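Local structure of chloramphenicol acetyltransferase (Bacteroides thetaiotaomicron, 2I9D) at residues F53-A64 with G145-P153. The protein probably transfers an acetyl group to the antibiotic chloramphenicol, as a member of the trimeric chloramphenicol acetyltransferase family. Numbering follows the deposited sequence.
Sequences FLHYLYAVLRAA and GLILLSATP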
ATOM      1  N   PHE A  53      12.490  -9.629  17.787  1.00 30.38           N
ATOM      2  CA  PHE A  53      12.761  -8.426  16.969  1.00 30.30           C
ATOM      3  C   PHE A  53      14.135  -8.444  16.255  1.00 30.31           C
ATOM      4  O   PHE A  53      14.237  -8.180  15.058  1.00 30.64           O
ATOM      5  CB  PHE A  53      12.573  -7.152  17.822  1.00 29.57           C
ATOM      6  CG  PHE A  53      13.090  -5.910  17.166  1.00 30.76           C
ATOM      7  CD1 PHE A  53      12.390  -5.317  16.094  1.00 29.94           C
ATOM      8  CD2 PHE A  53      14.290  -5.334  17.584  1.00 28.59           C
ATOM      9  CE1 PHE A  53      12.878  -4.163  15.469  1.00 30.43           C
ATOM     10  CE2 PHE A  53      14.772  -4.174  16.972  1.00 29.44           C
ATOM     11  CZ  PHE A  53      14.067  -3.593  15.903  1.00 29.15           C
ATOM     12  N   LEU A  54      15.186  -8.792  16.994  1.00 30.67           N
ATOM     13  CA  LEU A  54      16.528  -8.859  16.444  1.00 30.47           C
ATOM     14  C   LEU A  54      16.722 -10.039  15.509  1.00 30.44           C
ATOM     15  O   LEU A  54      17.558  -9.973  14.593  1.00 30.53           O
ATOM     16  CB  LEU A  54      17.594  -8.840  17.569  1.00 30.77           C
ATOM     17  CG  LEU A  54      17.667  -7.495  18.318  1.00 30.88           C
ATOM     18  CD1 LEU A  54      18.566  -7.589  19.559  1.00 30.85           C
ATOM     19  CD2 LEU A  54      18.087  -6.351  17.379  1.00 29.13           C
ATOM     20  N   HIS A  55      15.951 -11.106  15.716  1.00 30.24           N
ATOM     21  CA  HIS A  55      15.969 -12.240  14.784  1.00 30.34           C
ATOM     22  C   HIS A  55      15.425 -11.877  13.396  1.00 29.24           C
ATOM     23  O   HIS A  55      16.038 -12.206  12.400  1.00 29.67           O
ATOM     24  CB  HIS A  55      15.215 -13.448  15.354  1.00 30.55           C
ATOM     25  CG  HIS A  55      16.032 -14.296  16.274  1.00 33.65           C
ATOM     26  ND1 HIS A  55      16.464 -15.567  15.933  1.00 36.34           N
ATOM     27  CD2 HIS A  55      16.494 -14.063  17.528  1.00 34.28           C
ATOM     28  CE1 HIS A  55      17.156 -16.076  16.937  1.00 34.81           C
ATOM     29  NE2 HIS A  55      17.190 -15.183  17.914  1.00 37.25           N
ATOM     30  N   TYR A  56      14.273 -11.211  13.324  1.00 28.45           N
ATOM     31  CA  TYR A  56      13.767 -10.796  12.013  1.00 27.69           C
ATOM     32  C   TYR A  56      14.466  -9.568  11.444  1.00 27.26           C
ATOM     33  O   TYR A  56      14.568  -9.430  10.226  1.00 26.19           O
ATOM     34  CB  TYR A  56      12.230 -10.715  11.942  1.00 27.63           C
ATOM     35  CG  TYR A  56      11.524  -9.649  12.755  1.00 27.64           C
ATOM     36  CD1 TYR A  56      11.589  -8.278  12.398  1.00 26.27           C
ATOM     37  CD2 TYR A  56      10.717 -10.010  13.830  1.00 25.10           C
ATOM     38  CE1 TYR A  56      10.892  -7.304  13.141  1.00 25.20           C
ATOM     39  CE2 TYR A  56      10.016  -9.046  14.572  1.00 26.11           C
ATOM     40  CZ  TYR A  56      10.102  -7.712  14.218  1.00 27.16           C
ATOM     41  OH  TYR A  56       9.409  -6.790  14.958  1.00 30.22           O
ATOM     42  N   LEU A  57      15.003  -8.723  12.327  1.00 27.68           N
ATOM     43  CA  LEU A  57      15.796  -7.584  11.887  1.00 28.09           C
ATOM     44  C   LEU A  57      17.037  -8.089  11.149  1.00 28.88           C
ATOM     45  O   LEU A  57      17.395  -7.586  10.061  1.00 28.98           O
ATOM     46  CB  LEU A  57      16.168  -6.674  13.069  1.00 28.00           C
ATOM     47  CG  LEU A  57      16.658  -5.259  12.718  1.00 27.79           C
ATOM     48  CD1 LEU A  57      15.479  -4.434  12.190  1.00 27.01           C
ATOM     49  CD2 LEU A  57      17.299  -4.531  13.938  1.00 26.40           C
ATOM     50  N   TYR A  58      17.678  -9.096  11.731  1.00 29.63           N
ATOM     51  CA  TYR A  58      18.819  -9.724  11.087  1.00 30.61           C
ATOM     52  C   TYR A  58      18.455 -10.350   9.734  1.00 29.89           C
ATOM     53  O   TYR A  58      19.161 -10.140   8.732  1.00 29.04           O
ATOM     54  CB  TYR A  58      19.448 -10.789  11.998  1.00 32.73           C
ATOM     55  CG  TYR A  58      20.610 -11.473  11.333  1.00 34.90           C
ATOM     56  CD1 TYR A  58      21.796 -10.789  11.118  1.00 37.62           C
ATOM     57  CD2 TYR A  58      20.506 -12.776  10.862  1.00 37.36           C
ATOM     58  CE1 TYR A  58      22.876 -11.386  10.488  1.00 39.35           C
ATOM     59  CE2 TYR A  58      21.593 -13.397  10.226  1.00 41.31           C
ATOM     60  CZ  TYR A  58      22.773 -12.678  10.042  1.00 39.72           C
ATOM     61  OH  TYR A  58      23.868 -13.249   9.425  1.00 41.60           O
ATOM     62  N   ALA A  59      17.366 -11.127   9.728  1.00 29.48           N
ATOM     63  CA  ALA A  59      16.884 -11.802   8.514  1.00 29.41           C
ATOM     64  C   ALA A  59      16.722 -10.815   7.370  1.00 29.36           C
ATOM     65  O   ALA A  59      17.161 -11.078   6.246  1.00 29.86           O
ATOM     66  CB  ALA A  59      15.571 -12.531   8.786  1.00 28.90           C
ATOM     67  N   VAL A  60      16.097  -9.675   7.667  1.00 28.79           N
ATOM     68  CA  VAL A  60      15.840  -8.656   6.662  1.00 27.95           C
ATOM     69  C   VAL A  60      17.162  -8.017   6.203  1.00 27.92           C
ATOM     70  O   VAL A  60      17.385  -7.829   4.995  1.00 27.10           O
ATOM     71  CB  VAL A  60      14.830  -7.584   7.198  1.00 28.39           C
ATOM     72  CG1 VAL A  60      14.884  -6.278   6.366  1.00 26.89           C
ATOM     73  CG2 VAL A  60      13.426  -8.141   7.242  1.00 26.94           C
ATOM     74  N   LEU A  61      18.025  -7.683   7.168  1.00 28.04           N
ATOM     75  CA  LEU A  61      19.297  -6.993   6.870  1.00 28.57           C
ATOM     76  C   LEU A  61      20.231  -7.890   6.031  1.00 29.53           C
ATOM     77  O   LEU A  61      20.887  -7.414   5.076  1.00 29.48           O
ATOM     78  CB  LEU A  61      19.999  -6.526   8.154  1.00 27.82           C
ATOM     79  CG  LEU A  61      21.237  -5.628   8.005  1.00 27.97           C
ATOM     80  CD1 LEU A  61      20.914  -4.344   7.243  1.00 26.15           C
ATOM     81  CD2 LEU A  61      21.812  -5.305   9.346  1.00 26.75           C
ATOM     82  N   ARG A  62      20.257  -9.175   6.389  1.00 30.49           N
ATOM     83  CA  ARG A  62      21.039 -10.175   5.681  1.00 32.16           C
ATOM     84  C   ARG A  62      20.568 -10.368   4.246  1.00 31.84           C
ATOM     85  O   ARG A  62      21.394 -10.426   3.343  1.00 32.45           O
ATOM     86  CB  ARG A  62      21.042 -11.509   6.433  1.00 33.09           C
ATOM     87  CG  ARG A  62      21.879 -12.615   5.733  1.00 37.83           C
ATOM     88  CD  ARG A  62      22.341 -13.696   6.706  1.00 43.27           C
ATOM     89  NE  ARG A  62      22.872 -14.870   6.013  1.00 48.94           N
ATOM     90  CZ  ARG A  62      23.311 -15.970   6.628  1.00 52.82           C
ATOM     91  NH1 ARG A  62      23.291 -16.046   7.964  1.00 53.99           N
ATOM     92  NH2 ARG A  62      23.767 -16.999   5.908  1.00 52.28           N
ATOM     93  N   ALA A  63      19.256 -10.455   4.027  1.00 32.27           N
ATOM     94  CA  ALA A  63      18.709 -10.555   2.661  1.00 32.33           C
ATOM     95  C   ALA A  63      19.073  -9.365   1.758  1.00 32.54           C
ATOM     96  O   ALA A  63      19.328  -9.531   0.561  1.00 32.82           O
ATOM     97  CB  ALA A  63      17.196 -10.770   2.702  1.00 32.06           C
ATOM     98  N   ALA A  64      19.117  -8.167   2.343  1.00 33.08           N
ATOM     99  CA  ALA A  64      19.419  -6.933   1.600  1.00 33.26           C
ATOM    100  C   ALA A  64      20.898  -6.902   1.205  1.00 33.49           C
ATOM    101  O   ALA A  64      21.276  -6.417   0.128  1.00 33.33           O
ATOM    102  CB  ALA A  64      19.065  -5.714   2.438  1.00 32.50           C
ATOM    103  N   GLY A 145      24.075   3.807   2.445  1.00 25.82           N
ATOM    104  CA  GLY A 145      24.293   2.357   2.473  1.00 26.34           C
ATOM    105  C   GLY A 145      23.608   1.748   3.671  1.00 27.02           C
ATOM    106  O   GLY A 145      24.255   1.167   4.577  1.00 27.41           O
ATOM    107  N   LEU A 146      22.291   1.899   3.671  1.00 26.76           N
ATOM    108  CA  LEU A 146      21.432   1.539   4.800  1.00 26.97           C
ATOM    109  C   LEU A 146      20.051   1.101   4.310  1.00 25.77           C
ATOM    110  O   LEU A 146      19.649   1.443   3.217  1.00 26.02           O
ATOM    111  CB  LEU A 146      21.223   2.764   5.710  1.00 26.83           C
ATOM    112  CG  LEU A 146      22.436   3.356   6.422  1.00 27.86           C
ATOM    113  CD1 LEU A 146      22.184   4.830   6.569  1.00 26.20           C
ATOM    114  CD2 LEU A 146      22.664   2.666   7.771  1.00 25.50           C
ATOM    115  N   ILE A 147      19.337   0.358   5.143  1.00 25.48           N
ATOM    116  CA  ILE A 147      17.882   0.188   4.997  1.00 25.11           C
ATOM    117  C   ILE A 147      17.311   0.573   6.344  1.00 24.82           C
ATOM    118  O   ILE A 147      18.076   0.774   7.288  1.00 24.77           O
ATOM    119  CB  ILE A 147      17.445  -1.239   4.541  1.00 24.90           C
ATOM    120  CG1 ILE A 147      17.937  -2.329   5.522  1.00 25.86           C
ATOM    121  CG2 ILE A 147      17.964  -1.500   3.139  1.00 22.95           C
ATOM    122  CD1 ILE A 147      17.301  -3.742   5.280  1.00 24.25           C
ATOM    123  N   LEU A 148      15.996   0.757   6.413  1.00 24.69           N
ATOM    124  CA  LEU A 148      15.353   1.190   7.665  1.00 24.00           C
ATOM    125  C   LEU A 148      14.105   0.371   7.860  1.00 23.05           C
ATOM    126  O   LEU A 148      13.308   0.228   6.929  1.00 22.93           O
ATOM    127  CB  LEU A 148      15.014   2.697   7.669  1.00 23.46           C
ATOM    128  CG  LEU A 148      14.272   3.208   8.929  1.00 25.34           C
ATOM    129  CD1 LEU A 148      14.625   4.666   9.244  1.00 26.98           C
ATOM    130  CD2 LEU A 148      12.721   3.013   8.802  1.00 24.10           C
ATOM    131  N   LEU A 149      13.954  -0.172   9.062  1.00 21.77           N
ATOM    132  CA  LEU A 149      12.816  -1.007   9.341  1.00 22.15           C
ATOM    133  C   LEU A 149      12.147  -0.503  10.596  1.00 21.95           C
ATOM    134  O   LEU A 149      12.795  -0.266  11.622  1.00 22.41           O
ATOM    135  CB  LEU A 149      13.183  -2.505   9.429  1.00 21.88           C
ATOM    136  CG  LEU A 149      12.001  -3.467   9.669  1.00 21.55           C
ATOM    137  CD1 LEU A 149      12.249  -4.814   9.014  1.00 18.56           C
ATOM    138  CD2 LEU A 149      11.737  -3.660  11.191  1.00 22.62           C
ATOM    139  N   SER A 150      10.840  -0.330  10.493  1.00 21.93           N
ATOM    140  CA  SER A 150      10.026   0.124  11.606  1.00 22.36           C
ATOM    141  C   SER A 150       9.086  -1.020  12.056  1.00 23.18           C
ATOM    142  O   SER A 150       8.355  -1.556  11.239  1.00 22.51           O
ATOM    143  CB  SER A 150       9.257   1.376  11.177  1.00 21.84           C
ATOM    144  OG  SER A 150       8.241   1.636  12.115  1.00 24.06           O
ATOM    145  N   ALA A 151       9.144  -1.411  13.340  1.00 23.83           N
ATOM    146  CA  ALA A 151       8.305  -2.509  13.854  1.00 24.56           C
ATOM    147  C   ALA A 151       6.998  -2.027  14.438  1.00 25.22           C
ATOM    148  O   ALA A 151       6.981  -1.048  15.181  1.00 25.67           O
ATOM    149  CB  ALA A 151       9.053  -3.340  14.903  1.00 24.10           C
ATOM    150  N   THR A 152       5.901  -2.721  14.122  1.00 25.41           N
ATOM    151  CA  THR A 152       4.667  -2.504  14.836  1.00 26.78           C
ATOM    152  C   THR A 152       4.188  -3.861  15.285  1.00 26.85           C
ATOM    153  O   THR A 152       3.319  -4.463  14.625  1.00 27.10           O
ATOM    154  CB  THR A 152       3.562  -1.694  14.026  1.00 26.98           C
ATOM    155  OG1 THR A 152       3.095  -2.467  12.926  1.00 30.29           O
ATOM    156  CG2 THR A 152       4.141  -0.468  13.483  1.00 29.19           C
ATOM    157  N   PRO A 153       4.754  -4.352  16.413  1.00 27.11           N
ATOM    158  CA  PRO A 153       4.585  -5.738  16.822  1.00 27.29           C
ATOM    159  C   PRO A 153       3.193  -6.097  17.274  1.00 27.14           C
ATOM    160  O   PRO A 153       2.900  -7.287  17.372  1.00 27.47           O
ATOM    161  CB  PRO A 153       5.599  -5.904  17.971  1.00 27.44           C
ATOM    162  CG  PRO A 153       5.732  -4.519  18.551  1.00 27.67           C
ATOM    163  CD  PRO A 153       5.631  -3.609  17.349  1.00 27.38           C
TER
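The hydroxyl of Tyr56 meets two groups: its OH lies 3.5 Å from Ala151 CB on the strand and, within the helix, at the edge of the Phe53 ring, close to that ring's plane. These are packing contacts, and no hydrogen bond links helix 53-64 to strand 146-151. The pair belongs to the alpha/beta sandwich of the CoA-dependent acyltransferases, in which helices lie against a large mixed sheet. Helix and strand run nearly antiparallel, at 150°, with axes 9.8 Å apart, and the strand points Ile147, Leu149 and Ala151 at the helix. Tyr56 places its CG between backbone N and carbonyl carbon (chi1 67°), which swings the phenol back along the helix, its ring face over Phe53 O and its hydroxyl end at Ala151. The Phe53 ring meets the same methyl obliquely, CE1 being 4.0 Å from Ala151 CB. Leu149 fills the middle with a forked end. The Leu149 and Leu57 side chains pass alongside each other in opposite directions, with Leu149 CD2 3.9 Å from Leu57 CD1; CD2 also meets the rim of the Tyr56 ring, close to the ring plane, while Leu149 CD1 lies across both methyls of Val60. Beside this strand, Met88 of strand 87-93 touches Leu57 and Ile147, while Ser90 OG is hydrogen-bonded to Leu149 O. The contact is largely buried and lies away from His197, the predicted proton acceptor. Toward the end of the helix segment, Leu61 leans on Phe114 of helix 111-124 as well as on Ile147, its CD1 4.0 Å from Ile147 CG1. The extended Ile147 chain then ends among methyls: Ile147 CD1 stands 3.7 Å from Val60 CG1 and 3.9 Å from Ala64 CB.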